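Local coordinates for FixG-related protein (Vibrio parahaemolyticus, PDB 2R39), which is of unknown function, the piece described being the C-terminal Ig-like domain of a probable membrane protein thought to bind 4Fe-4S clusters and take part in electron transport, at residues 33-38 and 112-117; 59-64 and 79-84. One frame throughout, in Å; residues are numbered along the deposited sequence.

Contact 1: residues 33-38 and 112-117; sequences NTYTLK and SRFIKK
Asn-33 reaches across from one sheet and grips the backbone of Ile-115 in the other with both ends of its amide. Its OD1 accepts the N-H of Ile-115 at 2.9 Å, in a nearly straight bond (165° at the hydrogen). Its ND2 gives a hydrogen to the carbonyl O of the same residue, also at 2.9 Å, and that O lies close to the amide plane. The two bonds together fix the rotation of the amide. With chi1 at -86°, CG of Asn-33 lies over the Phe-114 ring. The amide stacks on this ring, their planes 20° apart. CG sits 3.7 Å above the Phe-114 ring plane, offset toward the rim. Arg-17 NH2 is a second donor to Asn-33 OD1.

Tyr-35, two residues on, points the same way. Its OH donates to the carbonyl O of Arg-113 at 2.7 Å, and this O lies in the plane of the Tyr-35 ring, at its edge. Beside it on that edge, Ser-112 OG comes to 3.5 Å from Tyr-35 CE1. The Tyr-35 and Phe-114 side chains cross at about a right angle, with Tyr-35 OH 3.6 Å from Phe-114 CD1. Phe-97 meets the Tyr-35 ring edge-to-face.

The strands run nearly antiparallel, but their axes come no nearer than 8.0 Å. No backbone bond joins them. The buried side chains of Asn-33 and Tyr-35 instead bond backbone groups of the edge strand 106-115, so the contact ties the two sheets of the sandwich by polar bonds as well as by packing.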
loop_
_atom_site.group_PDB
_atom_site.type_symbol
_atom_site.label_atom_id
_atom_site.label_comp_id
_atom_site.label_asym_id
_atom_site.label_seq_id
_atom_site.Cartn_x
_atom_site.Cartn_y
_atom_site.Cartn_z
ATOM N N ASN A 33 -4.931 -9.010 -4.737
ATOM C CA ASN A 33 -3.560 -9.266 -4.270
ATOM C C ASN A 33 -3.464 -8.777 -2.846
ATOM O O ASN A 33 -4.009 -7.720 -2.538
ATOM C CB ASN A 33 -2.511 -8.475 -5.080
ATOM C CG ASN A 33 -2.064 -9.176 -6.355
ATOM O OD1 ASN A 33 -1.016 -8.842 -6.915
ATOM N ND2 ASN A 33 -2.862 -10.107 -6.840
ATOM N N THR A 34 -2.754 -9.506 -1.989
ATOM C CA THR A 34 -2.561 -9.085 -0.594
ATOM C C THR A 34 -1.147 -8.567 -0.312
ATOM O O THR A 34 -0.159 -9.023 -0.914
ATOM C CB THR A 34 -2.886 -10.202 0.415
ATOM O OG1 THR A 34 -2.053 -11.338 0.156
ATOM C CG2 THR A 34 -4.360 -10.605 0.341
ATOM N N TYR A 35 -1.080 -7.621 0.624
ATOM C CA TYR A 35 0.133 -6.895 0.987
ATOM C C TYR A 35 0.174 -6.647 2.490
ATOM O O TYR A 35 -0.870 -6.609 3.148
ATOM C CB TYR A 35 0.167 -5.523 0.296
ATOM C CG TYR A 35 -0.030 -5.569 -1.202
ATOM C CD1 TYR A 35 1.059 -5.659 -2.063
ATOM C CD2 TYR A 35 -1.314 -5.532 -1.759
ATOM C CE1 TYR A 35 0.875 -5.703 -3.461
ATOM C CE2 TYR A 35 -1.504 -5.586 -3.141
ATOM C CZ TYR A 35 -0.410 -5.671 -3.982
ATOM O OH TYR A 35 -0.603 -5.707 -5.345
ATOM N N THR A 36 1.378 -6.443 3.019
ATOM C CA THR A 36 1.533 -5.854 4.348
ATOM C C THR A 36 2.427 -4.622 4.269
ATOM O O THR A 36 3.571 -4.693 3.799
ATOM C CB THR A 36 2.089 -6.871 5.356
ATOM O OG1 THR A 36 1.240 -8.022 5.364
ATOM C CG2 THR A 36 2.133 -6.274 6.764
ATOM N N LEU A 37 1.885 -3.485 4.694
ATOM C CA LEU A 37 2.672 -2.262 4.814
ATOM C C LEU A 37 3.268 -2.163 6.220
ATOM O O LEU A 37 2.574 -2.391 7.194
ATOM C CB LEU A 37 1.815 -1.020 4.520
ATOM C CG LEU A 37 0.955 -0.946 3.252
ATOM C CD1 LEU A 37 0.363 0.470 3.068
ATOM C CD2 LEU A 37 1.698 -1.353 2.019
ATOM N N LYS A 38 4.554 -1.837 6.311
ATOM C CA LYS A 38 5.190 -1.515 7.591
ATOM C C LYS A 38 5.503 -0.026 7.610
ATOM O O LYS A 38 6.199 0.477 6.733
ATOM C CB LYS A 38 6.476 -2.326 7.771
ATOM C CG LYS A 38 7.256 -2.012 9.055
ATOM C CD LYS A 38 8.536 -2.853 9.176
ATOM C CE LYS A 38 8.226 -4.321 9.464
ATOM N NZ LYS A 38 9.449 -5.182 9.659
ATOM N N SER A 112 5.871 -1.863 -5.993
ATOM C CA SER A 112 5.472 -3.251 -5.794
ATOM C C SER A 112 4.811 -3.746 -7.083
ATOM O O SER A 112 4.997 -3.154 -8.142
ATOM C CB SER A 112 4.516 -3.340 -4.589
ATOM O OG SER A 112 4.151 -4.682 -4.310
ATOM N N ARG A 113 4.014 -4.802 -6.998
ATOM C CA ARG A 113 3.427 -5.378 -8.213
ATOM C C ARG A 113 1.975 -5.732 -7.981
ATOM O O ARG A 113 1.629 -6.090 -6.874
ATOM C CB ARG A 113 4.174 -6.655 -8.597
ATOM C CG ARG A 113 5.668 -6.474 -8.971
ATOM C CD ARG A 113 5.860 -5.773 -10.315
ATOM N NE ARG A 113 7.282 -5.668 -10.660
ATOM C CZ ARG A 113 8.046 -4.624 -10.393
ATOM N NH1 ARG A 113 7.538 -3.578 -9.744
ATOM N NH2 ARG A 113 9.331 -4.662 -10.722
ATOM N N PHE A 114 1.136 -5.617 -9.016
ATOM C CA PHE A 114 -0.189 -6.239 -8.982
ATOM C C PHE A 114 -0.188 -7.278 -10.086
ATOM O O PHE A 114 0.089 -6.956 -11.249
ATOM C CB PHE A 114 -1.359 -5.252 -9.194
ATOM C CG PHE A 114 -2.723 -5.906 -8.986
ATOM C CD1 PHE A 114 -3.321 -5.916 -7.728
ATOM C CD2 PHE A 114 -3.364 -6.586 -10.030
ATOM C CE1 PHE A 114 -4.559 -6.555 -7.526
ATOM C CE2 PHE A 114 -4.594 -7.219 -9.828
ATOM C CZ PHE A 114 -5.177 -7.212 -8.585
ATOM N N ILE A 115 -0.496 -8.516 -9.718
ATOM C CA ILE A 115 -0.352 -9.649 -10.629
ATOM C C ILE A 115 -1.638 -10.471 -10.660
ATOM O O ILE A 115 -2.181 -10.843 -9.610
ATOM C CB ILE A 115 0.897 -10.511 -10.269
ATOM C CG1 ILE A 115 2.145 -9.615 -10.150
ATOM C CG2 ILE A 115 1.150 -11.638 -11.316
ATOM C CD1 ILE A 115 3.397 -10.342 -9.647
ATOM N N LYS A 116 -2.121 -10.716 -11.881
ATOM C CA LYS A 116 -3.289 -11.559 -12.139
ATOM C C LYS A 116 -2.894 -13.028 -12.237
ATOM O O LYS A 116 -1.721 -13.357 -12.385
ATOM C CB LYS A 116 -3.982 -11.101 -13.427
ATOM C CG LYS A 116 -5.342 -11.776 -13.732
ATOM C CD LYS A 116 -6.027 -11.077 -14.912
ATOM C CE LYS A 116 -5.009 -10.430 -15.891
ATOM N NZ LYS A 116 -5.683 -9.540 -16.897
ATOM N N LYS A 117 -3.889 -13.910 -12.145
ATOM C CA LYS A 117 -3.662 -15.362 -12.205
ATOM C C LYS A 117 -3.041 -15.814 -13.517
ATOM O O LYS A 117 -2.189 -16.712 -13.529
ATOM C CB LYS A 117 -4.958 -16.127 -11.966
ATOM C CG LYS A 117 -4.715 -17.585 -11.675
ATOM C CD LYS A 117 -5.949 -18.277 -11.156
ATOM C CE LYS A 117 -5.617 -19.696 -10.749
ATOM N NZ LYS A 117 -6.797 -20.362 -10.133
#

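Contact 2: residues 59-64 and 79-84; sequences VSWYGK and MSLGAD
The Trp-61 ring has the methyl CE of Met-79, a selenomethionine, over the centre of its six-membered ring on one face. This is a CH-pi contact, with CE 3.3 Å from the ring centroid. The selenium lies obliquely, 4.2 Å from that centroid, which makes it a Met-aromatic contact too. The bend of Met-79 at chi3 (-65°) places CE there. At the edge of Trp-61, NE1 donates to Gly-63 O at 3.0 Å and weakly to Lys-64 O. Leu-81 CD2 approaches Trp-61 CE3 obliquely at 3.7 Å.

Tyr-62 lies on the other side of the sheet. The edge of its ring lies close along the backbone of Gly-82, with CE2 3.9 Å from Gly-82 N. The OH of Tyr-62 and the OG of Ser-60 both bond to the carboxylate of Glu-30.

Four backbone bonds zip the strands. Ser-60 pairs with Gly-82, and Tyr-62 with Ser-80, as hydrogen-bonded pairs. Trp-61 and Leu-81 form the non-hydrogen-bonded pair between them. This is antiparallel pairing at the edge of an Ig-like beta sandwich: Trp-61, Met-79 and Leu-81 pack toward the second sheet.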
loop_
_atom_site.group_PDB
_atom_site.type_symbol
_atom_site.label_atom_id
_atom_site.label_comp_id
_atom_site.label_asym_id
_atom_site.label_seq_id
_atom_site.Cartn_x
_atom_site.Cartn_y
_atom_site.Cartn_z
ATOM N N VAL A 59 -9.187 -0.052 -9.654
ATOM C CA VAL A 59 -8.741 -0.760 -8.470
ATOM C C VAL A 59 -9.654 -0.450 -7.285
ATOM O O VAL A 59 -10.215 0.662 -7.168
ATOM C CB VAL A 59 -7.222 -0.483 -8.141
ATOM C CG1 VAL A 59 -6.964 1.003 -7.902
ATOM C CG2 VAL A 59 -6.723 -1.324 -6.947
ATOM N N SER A 60 -9.847 -1.473 -6.465
ATOM C CA SER A 60 -10.448 -1.338 -5.151
ATOM C C SER A 60 -9.359 -1.468 -4.101
ATOM O O SER A 60 -8.435 -2.284 -4.243
ATOM C CB SER A 60 -11.503 -2.415 -4.932
ATOM O OG SER A 60 -12.543 -2.285 -5.875
ATOM N N TRP A 61 -9.444 -0.611 -3.090
ATOM C CA TRP A 61 -8.560 -0.638 -1.936
ATOM C C TRP A 61 -9.326 -1.270 -0.777
ATOM O O TRP A 61 -10.513 -0.974 -0.565
ATOM C CB TRP A 61 -8.133 0.794 -1.583
ATOM C CG TRP A 61 -7.214 0.939 -0.402
ATOM C CD1 TRP A 61 -7.558 0.855 0.938
ATOM C CD2 TRP A 61 -5.815 1.256 -0.437
ATOM N NE1 TRP A 61 -6.444 1.077 1.721
ATOM C CE2 TRP A 61 -5.366 1.326 0.904
ATOM C CE3 TRP A 61 -4.888 1.470 -1.476
ATOM C CZ2 TRP A 61 -4.024 1.598 1.233
ATOM C CZ3 TRP A 61 -3.560 1.752 -1.149
ATOM C CH2 TRP A 61 -3.142 1.811 0.195
ATOM N N TYR A 62 -8.649 -2.143 -0.037
ATOM C CA TYR A 62 -9.222 -2.792 1.132
ATOM C C TYR A 62 -8.248 -2.762 2.307
ATOM O O TYR A 62 -7.350 -3.600 2.402
ATOM C CB TYR A 62 -9.626 -4.226 0.819
ATOM C CG TYR A 62 -10.601 -4.376 -0.328
ATOM C CD1 TYR A 62 -11.969 -4.204 -0.129
ATOM C CD2 TYR A 62 -10.155 -4.743 -1.604
ATOM C CE1 TYR A 62 -12.880 -4.360 -1.180
ATOM C CE2 TYR A 62 -11.055 -4.900 -2.664
ATOM C CZ TYR A 62 -12.416 -4.701 -2.441
ATOM O OH TYR A 62 -13.324 -4.854 -3.476
ATOM N N GLY A 63 -8.402 -1.773 3.183
ATOM C CA GLY A 63 -7.592 -1.697 4.407
ATOM C C GLY A 63 -7.317 -0.268 4.822
ATOM O O GLY A 63 -7.908 0.659 4.262
ATOM N N LYS A 64 -6.417 -0.084 5.789
ATOM C CA LYS A 64 -6.067 1.258 6.280
ATOM C C LYS A 64 -5.667 2.224 5.181
ATOM O O LYS A 64 -4.865 1.901 4.298
ATOM C CB LYS A 64 -4.962 1.227 7.340
ATOM C CG LYS A 64 -5.403 0.834 8.710
ATOM C CD LYS A 64 -6.316 1.859 9.405
ATOM C CE LYS A 64 -6.602 1.377 10.808
ATOM N NZ LYS A 64 -7.925 1.777 11.381
HETATM N N MSE A 79 -3.390 -5.666 4.133
HETATM C CA MSE A 79 -4.394 -5.076 3.256
HETATM C C MSE A 79 -4.478 -5.864 1.961
HETATM O O MSE A 79 -3.672 -6.763 1.714
HETATM C CB MSE A 79 -4.005 -3.634 2.924
HETATM C CG MSE A 79 -2.672 -3.537 2.159
HETATM SE SE MSE A 79 -2.428 -1.773 1.450
HETATM C CE MSE A 79 -3.908 -1.742 0.166
ATOM N N SER A 80 -5.455 -5.520 1.130
ATOM C CA SER A 80 -5.503 -6.057 -0.219
ATOM C C SER A 80 -5.966 -5.015 -1.253
ATOM O O SER A 80 -6.546 -3.959 -0.899
ATOM C CB SER A 80 -6.334 -7.342 -0.258
ATOM O OG SER A 80 -7.708 -7.073 -0.220
ATOM N N LEU A 81 -5.654 -5.310 -2.516
ATOM C CA LEU A 81 -6.105 -4.538 -3.675
ATOM C C LEU A 81 -6.930 -5.456 -4.556
ATOM O O LEU A 81 -6.566 -6.624 -4.735
ATOM C CB LEU A 81 -4.898 -4.012 -4.484
ATOM C CG LEU A 81 -3.978 -2.956 -3.829
ATOM C CD1 LEU A 81 -2.845 -2.564 -4.797
ATOM C CD2 LEU A 81 -4.761 -1.727 -3.386
ATOM N N GLY A 82 -8.038 -4.939 -5.090
ATOM C CA GLY A 82 -8.865 -5.673 -6.054
ATOM C C GLY A 82 -8.888 -4.919 -7.374
ATOM O O GLY A 82 -8.934 -3.689 -7.386
ATOM N N ALA A 83 -8.831 -5.628 -8.493
ATOM C CA ALA A 83 -8.928 -4.964 -9.782
ATOM C C ALA A 83 -9.814 -5.765 -10.702
ATOM O O ALA A 83 -9.796 -6.984 -10.660
ATOM C CB ALA A 83 -7.522 -4.795 -10.411
ATOM N N ASP A 84 -10.573 -5.078 -11.546
ATOM C CA ASP A 84 -11.353 -5.742 -12.601
ATOM C C ASP A 84 -10.350 -6.209 -13.646
ATOM O O ASP A 84 -9.660 -5.365 -14.230
ATOM C CB ASP A 84 -12.327 -4.725 -13.205
ATOM C CG ASP A 84 -13.146 -5.273 -14.362
ATOM O OD1 ASP A 84 -12.901 -6.400 -14.850
ATOM O OD2 ASP A 84 -14.055 -4.537 -14.792
#

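Contact 1 and contact 2 share a sheet, because strands 31-41 and 74-83 are neighbours in it. Their centres are about 9 Å apart. Two probable backbone hydrogen bonds join them directly: Asn-33 N to Leu-81 O and Tyr-35 O to Met-79 N, each 2.9 Å. Phe-114 CE1 also packs on Leu-81 O at 3.4 Å, which links the far sheet to the strand of contact 2. The two contacts differ in kind. Contact 2 is pairing within a sheet, whereas contact 1 bridges between sheets. Along the chain, contact 2 is nested inside the loop that contact 1 closes. Both belong to the Ig-like fold.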